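Local structure of insect group II chitinase (Ostrinia furnacalis, 5Y2A) at the interface of chains A and B. The protein hydrolyses the beta-1,4 linkages of chitin, being the second catalytic domain of a group II insect chitinase of glycoside hydrolase family 18. Sequence-based numbering; all coordinates share one arbitrary frame. Chains: chain A/B, insect group II chitinase.

Contact 1: the interface of chains A and B. Residues chain A 16-17, 277; chain B 15, 53-55, 59.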
loop_
_atom_site.group_PDB
_atom_site.type_symbol
_atom_site.label_atom_id
_atom_site.label_comp_id
_atom_site.label_asym_id
_atom_site.label_seq_id
_atom_site.Cartn_x
_atom_site.Cartn_y
_atom_site.Cartn_z
ATOM N N ARG A 16 9.440 -9.509 -7.444
ATOM C CA ARG A 16 9.637 -8.356 -8.303
ATOM C C ARG A 16 9.866 -8.826 -9.727
ATOM O O ARG A 16 10.439 -9.903 -9.934
ATOM C CB ARG A 16 10.846 -7.532 -7.844
ATOM C CG ARG A 16 10.558 -6.079 -7.625
ATOM C CD ARG A 16 11.653 -5.431 -6.813
ATOM N NE ARG A 16 11.174 -5.084 -5.485
ATOM C CZ ARG A 16 11.907 -4.476 -4.564
ATOM N NH1 ARG A 16 13.159 -4.136 -4.837
ATOM N NH2 ARG A 16 11.388 -4.203 -3.375
ATOM N N PRO A 17 9.476 -8.027 -10.728
ATOM C CA PRO A 17 9.688 -8.454 -12.115
ATOM C C PRO A 17 11.173 -8.698 -12.333
ATOM O O PRO A 17 12.021 -8.072 -11.693
ATOM C CB PRO A 17 9.178 -7.265 -12.941
ATOM C CG PRO A 17 8.196 -6.569 -12.037
ATOM C CD PRO A 17 8.706 -6.770 -10.638
ATOM N N ARG A 277 6.612 -0.866 -8.267
ATOM C CA ARG A 277 5.147 -0.959 -8.257
ATOM C C ARG A 277 4.536 -0.346 -6.999
ATOM O O ARG A 277 3.646 -0.918 -6.369
ATOM C CB ARG A 277 4.718 -2.422 -8.398
ATOM C CG ARG A 277 5.298 -3.117 -9.612
ATOM C CD ARG A 277 5.244 -4.626 -9.433
ATOM N NE ARG A 277 6.274 -4.955 -8.450
ATOM C CZ ARG A 277 6.317 -6.053 -7.702
ATOM N NH1 ARG A 277 5.386 -6.993 -7.809
ATOM N NH2 ARG A 277 7.304 -6.196 -6.831
ATOM N N TYR B 15 -0.817 -10.358 -1.735
ATOM C CA TYR B 15 0.237 -9.984 -0.796
ATOM C C TYR B 15 -0.223 -9.970 0.658
ATOM O O TYR B 15 0.587 -9.686 1.541
ATOM C CB TYR B 15 0.808 -8.610 -1.177
ATOM C CG TYR B 15 1.431 -8.569 -2.567
ATOM C CD1 TYR B 15 2.696 -9.104 -2.796
ATOM C CD2 TYR B 15 0.747 -8.021 -3.645
ATOM C CE1 TYR B 15 3.277 -9.070 -4.063
ATOM C CE2 TYR B 15 1.316 -7.991 -4.921
ATOM C CZ TYR B 15 2.578 -8.519 -5.117
ATOM O OH TYR B 15 3.156 -8.496 -6.368
ATOM N N ASP B 53 1.191 -4.719 -12.249
ATOM C CA ASP B 53 2.053 -5.641 -11.493
ATOM C C ASP B 53 2.540 -6.691 -12.492
ATOM O O ASP B 53 1.926 -7.749 -12.649
ATOM C CB ASP B 53 1.320 -6.275 -10.321
ATOM C CG ASP B 53 2.252 -7.054 -9.388
ATOM O OD1 ASP B 53 3.369 -7.435 -9.802
ATOM O OD2 ASP B 53 1.855 -7.286 -8.230
ATOM N N ILE B 54 3.635 -6.369 -13.184
ATOM C CA ILE B 54 4.172 -7.266 -14.205
ATOM C C ILE B 54 4.486 -8.631 -13.604
ATOM O O ILE B 54 4.262 -9.672 -14.235
ATOM C CB ILE B 54 5.418 -6.638 -14.862
ATOM C CG1 ILE B 54 5.041 -5.369 -15.631
ATOM C CG2 ILE B 54 6.118 -7.635 -15.772
ATOM C CD1 ILE B 54 4.208 -5.622 -16.851
ATOM N N TRP B 55 5.003 -8.646 -12.374
ATOM C CA TRP B 55 5.441 -9.898 -11.762
ATOM C C TRP B 55 4.274 -10.856 -11.531
ATOM O O TRP B 55 4.355 -12.046 -11.860
ATOM C CB TRP B 55 6.181 -9.607 -10.454
ATOM C CG TRP B 55 6.673 -10.863 -9.818
ATOM C CD1 TRP B 55 7.760 -11.601 -10.184
ATOM C CD2 TRP B 55 6.075 -11.540 -8.718
ATOM N NE1 TRP B 55 7.877 -12.704 -9.371
ATOM C CE2 TRP B 55 6.852 -12.687 -8.460
ATOM C CE3 TRP B 55 4.959 -11.285 -7.917
ATOM C CZ2 TRP B 55 6.546 -13.577 -7.441
ATOM C CZ3 TRP B 55 4.659 -12.175 -6.901
ATOM C CH2 TRP B 55 5.443 -13.307 -6.680
ATOM N N GLU B 59 4.469 -12.182 -15.631
ATOM C CA GLU B 59 5.501 -13.189 -15.394
ATOM C C GLU B 59 4.919 -14.441 -14.758
ATOM O O GLU B 59 5.268 -15.561 -15.146
ATOM C CB GLU B 59 6.624 -12.616 -14.528
ATOM C CG GLU B 59 7.515 -11.651 -15.275
ATOM C CD GLU B 59 8.723 -11.201 -14.461
ATOM O OE1 GLU B 59 8.926 -11.727 -13.351
ATOM O OE2 GLU B 59 9.461 -10.322 -14.944
HETATM O O HOH W 1 10.906 -12.262 -11.116
#

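Contact 2: the interface of chains A and B. Residues chain A 267-268, 279; chain B 84, 87-88.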
loop_
_atom_site.group_PDB
_atom_site.type_symbol
_atom_site.label_atom_id
_atom_site.label_comp_id
_atom_site.label_asym_id
_atom_site.label_seq_id
_atom_site.Cartn_x
_atom_site.Cartn_y
_atom_site.Cartn_z
ATOM N N TYR A 267 -0.544 16.616 -5.547
ATOM C CA TYR A 267 -1.849 16.008 -5.348
ATOM C C TYR A 267 -1.811 14.494 -5.173
ATOM O O TYR A 267 -2.845 13.906 -4.836
ATOM C CB TYR A 267 -2.780 16.359 -6.521
ATOM C CG TYR A 267 -2.343 15.786 -7.854
ATOM C CD1 TYR A 267 -2.742 14.517 -8.251
ATOM C CD2 TYR A 267 -1.536 16.516 -8.716
ATOM C CE1 TYR A 267 -2.348 13.987 -9.457
ATOM C CE2 TYR A 267 -1.140 15.994 -9.941
ATOM C CZ TYR A 267 -1.551 14.729 -10.305
ATOM O OH TYR A 267 -1.157 14.193 -11.517
ATOM N N ALA A 268 -0.666 13.851 -5.387
ATOM C CA ALA A 268 -0.562 12.403 -5.253
ATOM C C ALA A 268 0.913 12.029 -5.227
ATOM O O ALA A 268 1.786 12.856 -5.490
ATOM C CB ALA A 268 -1.275 11.683 -6.401
ATOM N N ARG A 279 3.260 3.589 -5.866
ATOM C CA ARG A 279 3.181 5.022 -6.100
ATOM C C ARG A 279 3.830 5.768 -4.939
ATOM O O ARG A 279 3.672 5.398 -3.775
ATOM C CB ARG A 279 1.722 5.462 -6.256
ATOM C CG ARG A 279 0.983 4.932 -7.504
ATOM C CD ARG A 279 -0.408 5.559 -7.546
ATOM N NE ARG A 279 -0.305 7.000 -7.769
ATOM C CZ ARG A 279 -0.434 7.597 -8.949
ATOM N NH1 ARG A 279 -0.753 6.890 -10.026
ATOM N NH2 ARG A 279 -0.291 8.911 -9.045
ATOM N N ASP B 84 -7.004 4.648 -6.932
ATOM C CA ASP B 84 -5.603 5.055 -6.883
ATOM C C ASP B 84 -5.075 5.494 -8.247
ATOM O O ASP B 84 -4.174 6.333 -8.312
ATOM C CB ASP B 84 -4.769 3.926 -6.287
ATOM C CG ASP B 84 -5.031 3.749 -4.803
ATOM O OD1 ASP B 84 -5.018 4.771 -4.083
ATOM O OD2 ASP B 84 -5.276 2.607 -4.356
ATOM N N ALA B 87 -6.085 9.692 -9.785
ATOM C CA ALA B 87 -5.579 11.016 -9.455
ATOM C C ALA B 87 -4.966 11.665 -10.692
ATOM O O ALA B 87 -4.289 11.009 -11.489
ATOM C CB ALA B 87 -4.549 10.936 -8.327
ATOM N N GLY B 88 -5.206 12.955 -10.856
ATOM C CA GLY B 88 -4.590 13.661 -11.962
ATOM C C GLY B 88 -5.373 13.544 -13.250
ATOM O O GLY B 88 -6.473 12.989 -13.307
#

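Contact 3: the interface of chains A and B. Residues chain A 14-16; chain B 14, 55.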
loop_
_atom_site.group_PDB
_atom_site.type_symbol
_atom_site.label_atom_id
_atom_site.label_comp_id
_atom_site.label_asym_id
_atom_site.label_seq_id
_atom_site.Cartn_x
_atom_site.Cartn_y
_atom_site.Cartn_z
ATOM N N TRP A 14 12.399 -10.407 -3.793
ATOM C CA TRP A 14 12.242 -11.551 -4.682
ATOM C C TRP A 14 10.951 -11.460 -5.494
ATOM O O TRP A 14 10.892 -11.955 -6.626
ATOM C CB TRP A 14 12.280 -12.832 -3.847
ATOM C CG TRP A 14 12.345 -14.098 -4.642
ATOM C CD1 TRP A 14 13.471 -14.741 -5.071
ATOM C CD2 TRP A 14 11.237 -14.892 -5.077
ATOM N NE1 TRP A 14 13.129 -15.879 -5.759
ATOM C CE2 TRP A 14 11.764 -15.996 -5.777
ATOM C CE3 TRP A 14 9.850 -14.773 -4.952
ATOM C CZ2 TRP A 14 10.952 -16.973 -6.351
ATOM C CZ3 TRP A 14 9.045 -15.744 -5.519
ATOM C CH2 TRP A 14 9.598 -16.830 -6.209
ATOM N N TYR A 15 9.916 -10.830 -4.935
ATOM C CA TYR A 15 8.592 -10.751 -5.562
ATOM C C TYR A 15 8.517 -9.543 -6.496
ATOM O O TYR A 15 7.677 -8.659 -6.360
ATOM C CB TYR A 15 7.504 -10.680 -4.495
ATOM C CG TYR A 15 7.492 -11.840 -3.523
ATOM C CD1 TYR A 15 7.028 -13.085 -3.911
ATOM C CD2 TYR A 15 7.901 -11.678 -2.207
ATOM C CE1 TYR A 15 7.001 -14.146 -3.038
ATOM C CE2 TYR A 15 7.871 -12.742 -1.315
ATOM C CZ TYR A 15 7.421 -13.976 -1.746
ATOM O OH TYR A 15 7.377 -15.050 -0.892
ATOM N N ARG A 16 9.440 -9.509 -7.444
ATOM C CA ARG A 16 9.637 -8.356 -8.303
ATOM C C ARG A 16 9.866 -8.826 -9.727
ATOM O O ARG A 16 10.439 -9.903 -9.934
ATOM C CB ARG A 16 10.846 -7.532 -7.844
ATOM C CG ARG A 16 10.558 -6.079 -7.625
ATOM C CD ARG A 16 11.653 -5.431 -6.813
ATOM N NE ARG A 16 11.174 -5.084 -5.485
ATOM C CZ ARG A 16 11.907 -4.476 -4.564
ATOM N NH1 ARG A 16 13.159 -4.136 -4.837
ATOM N NH2 ARG A 16 11.388 -4.203 -3.375
ATOM N N TRP B 14 -3.124 -10.846 -3.174
ATOM C CA TRP B 14 -2.132 -11.919 -3.089
ATOM C C TRP B 14 -1.083 -11.634 -2.016
ATOM O O TRP B 14 -0.517 -12.563 -1.440
ATOM C CB TRP B 14 -1.454 -12.105 -4.458
ATOM C CG TRP B 14 -0.576 -13.330 -4.522
ATOM C CD1 TRP B 14 -0.952 -14.589 -4.886
ATOM C CD2 TRP B 14 0.825 -13.404 -4.208
ATOM N NE1 TRP B 14 0.126 -15.444 -4.817
ATOM C CE2 TRP B 14 1.226 -14.743 -4.400
ATOM C CE3 TRP B 14 1.776 -12.470 -3.786
ATOM C CZ2 TRP B 14 2.538 -15.171 -4.186
ATOM C CZ3 TRP B 14 3.078 -12.898 -3.568
ATOM C CH2 TRP B 14 3.446 -14.237 -3.772
ATOM N N TRP B 55 5.003 -8.646 -12.374
ATOM C CA TRP B 55 5.441 -9.898 -11.762
ATOM C C TRP B 55 4.274 -10.856 -11.531
ATOM O O TRP B 55 4.355 -12.046 -11.860
ATOM C CB TRP B 55 6.181 -9.607 -10.454
ATOM C CG TRP B 55 6.673 -10.863 -9.818
ATOM C CD1 TRP B 55 7.760 -11.601 -10.184
ATOM C CD2 TRP B 55 6.075 -11.540 -8.718
ATOM N NE1 TRP B 55 7.877 -12.704 -9.371
ATOM C CE2 TRP B 55 6.852 -12.687 -8.460
ATOM C CE3 TRP B 55 4.959 -11.285 -7.917
ATOM C CZ2 TRP B 55 6.546 -13.577 -7.441
ATOM C CZ3 TRP B 55 4.659 -12.175 -6.901
ATOM C CH2 TRP B 55 5.443 -13.307 -6.680
#

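Contact 1: the interface of chains A and B
A:Arg277 reaches across to B:Asp53 with its terminal nitrogen NH1, which donates to the carboxylate oxygen OD1 at 2.9 Å in a hydrogen bond that is also a salt bridge. The planes stand 67° apart, which keeps the two groups from pairing flat; NH1 meets OD1 from above the carboxylate, 39° out of its plane. B:Asp53 holds CG anti to its backbone N (chi1 -170°), swinging the acid toward A:Arg277. B:Tyr15 OH donates to the syn lone pair of B:Asp53 OD2 at 2.6 Å, which should help fix the carboxylate's rotation. NH1 of A:Arg277 also lies 3.1 Å from OH of B:Tyr15, a longer hydrogen bond with the oxygen well out of the guanidinium plane.

Apolar packing centres on A:Pro17: CD sits 3.8 Å from CB of B:Trp55, CG 4.0 Å from CB of B:Ile54, and CA 3.4 Å from OE2 of B:Glu59. Backbone N of A:Arg16 lies over the B:Trp55 indole face, toward its rim.

A water links carbonyl O of A:Arg16, 2.7 Å away, with OE1 of B:Glu59.

Chain A contributes a loop after barrel strand 4-10 and A:Arg277, probably of the alpha+beta insertion domain; they meet both ends of helix 54-59 in chain B's beta/alpha barrel.

Contact 2: the interface of chains A and B
This is a small packing patch between two copies of the same chitinase, loops of chain A against a 3-10 helix and the loop after it in chain B, and it helps hold the deposited pair together; whether the pair exists in solution the structure alone does not show. B:Gly88 lies over one face of the A:Tyr267 ring at its CE1-CZ rim, while CB of B:Ala87 meets the ring's edge, in plane. CE1 of A:Tyr267 comes to 3.4 Å from CA of B:Gly88, and the phenol OH of A:Tyr267 reaches 3.5 Å from that same CA. With chi1 at 65°, the tyrosine CG stands between its own backbone N and carbonyl carbon, which swings the ring so that its CE1 side meets B:Gly88.

Beside it, two methyl groups meet: CB of A:Ala268 and CB of B:Ala87 are 3.9 Å apart.

A:Arg279 lays its guanidinium against the backbone of B:Asp84. The chain bends at chi3 (66°), and the carbonyl O of B:Asp84 sits 3.6 Å above the guanidinium plane, toward the rim, a face-on approach rather than a bond through an N-H. The carboxylate is more remote: OD1 of B:Asp84 is 6.4 Å from NE of A:Arg279, where opposite charges could at most attract weakly.

The chain A residues probably belong to the alpha+beta insertion domain typical of these chitinases; B:Asp84 to B:Gly88 follow barrel strand 75-81, on the substrate-cleft side.

Contact 3: the interface of chains A and B
An aromatic cluster forms where the turn that follows the first strand of the chain A catalytic domain packs against helix 54-59 of chain B. A:Tyr15 and the indole of B:Trp55 are its core. Their side chains run side by side and point the same way, yet the rings are turned 77° to each other: A:Tyr15 presents its CD1 edge to the face of the six-membered indole ring, near the rim, with centroids 5.4 Å apart. Backbone atoms of A:Tyr15 cover the indole too: CA stands over its six-membered ring, 3.9 Å from the centroid, and the carbonyl carbon C lies over its five-membered ring. B:Trp55 has CG anti to its own N (chi1 -179°), which carries the indole away from its helix and against this stretch.

B:Trp14 in turn points its CH2 edge at the face of the A:Tyr15 ring, again toward the rim. CH2 of B:Trp14 is 3.6 Å from CE1 of A:Tyr15, the planes 66° apart. A:Trp14 adds to the cluster by touching CZ2 of B:Trp55 with its CZ3 at 3.8 Å, the two indole side chains crossing at about a right angle. A:Tyr15 thus touches B:Trp14 and B:Trp55.

In the beta/alpha barrel, A:Trp14 ends 3-10 helix 11-14, directly after barrel strand 4-10, with A:Tyr15 and A:Arg16 in the loop beyond, on the substrate-cleft side; B:Trp14 holds the matching place in chain B.

Contact 1 and contact 3 are one continuous surface: their C-alpha centres are about 5 Å apart, and both contain A:Arg16 and B:Trp55. The indole therefore serves two neighbourhoods, with the salt bridge of contact 1 beside the aromatic cluster of contact 3. Contact 2 lies apart, about 20 Å from contact 1 and about 23 Å from contact 3 between C-alpha centres, and provides a second point of attachment. A:Arg277 in contact 1 and A:Arg279 in contact 2 are close in sequence, so one loop of chain A reaches both. The interface is not an exact two-fold, so equivalent residues need not make equivalent contacts.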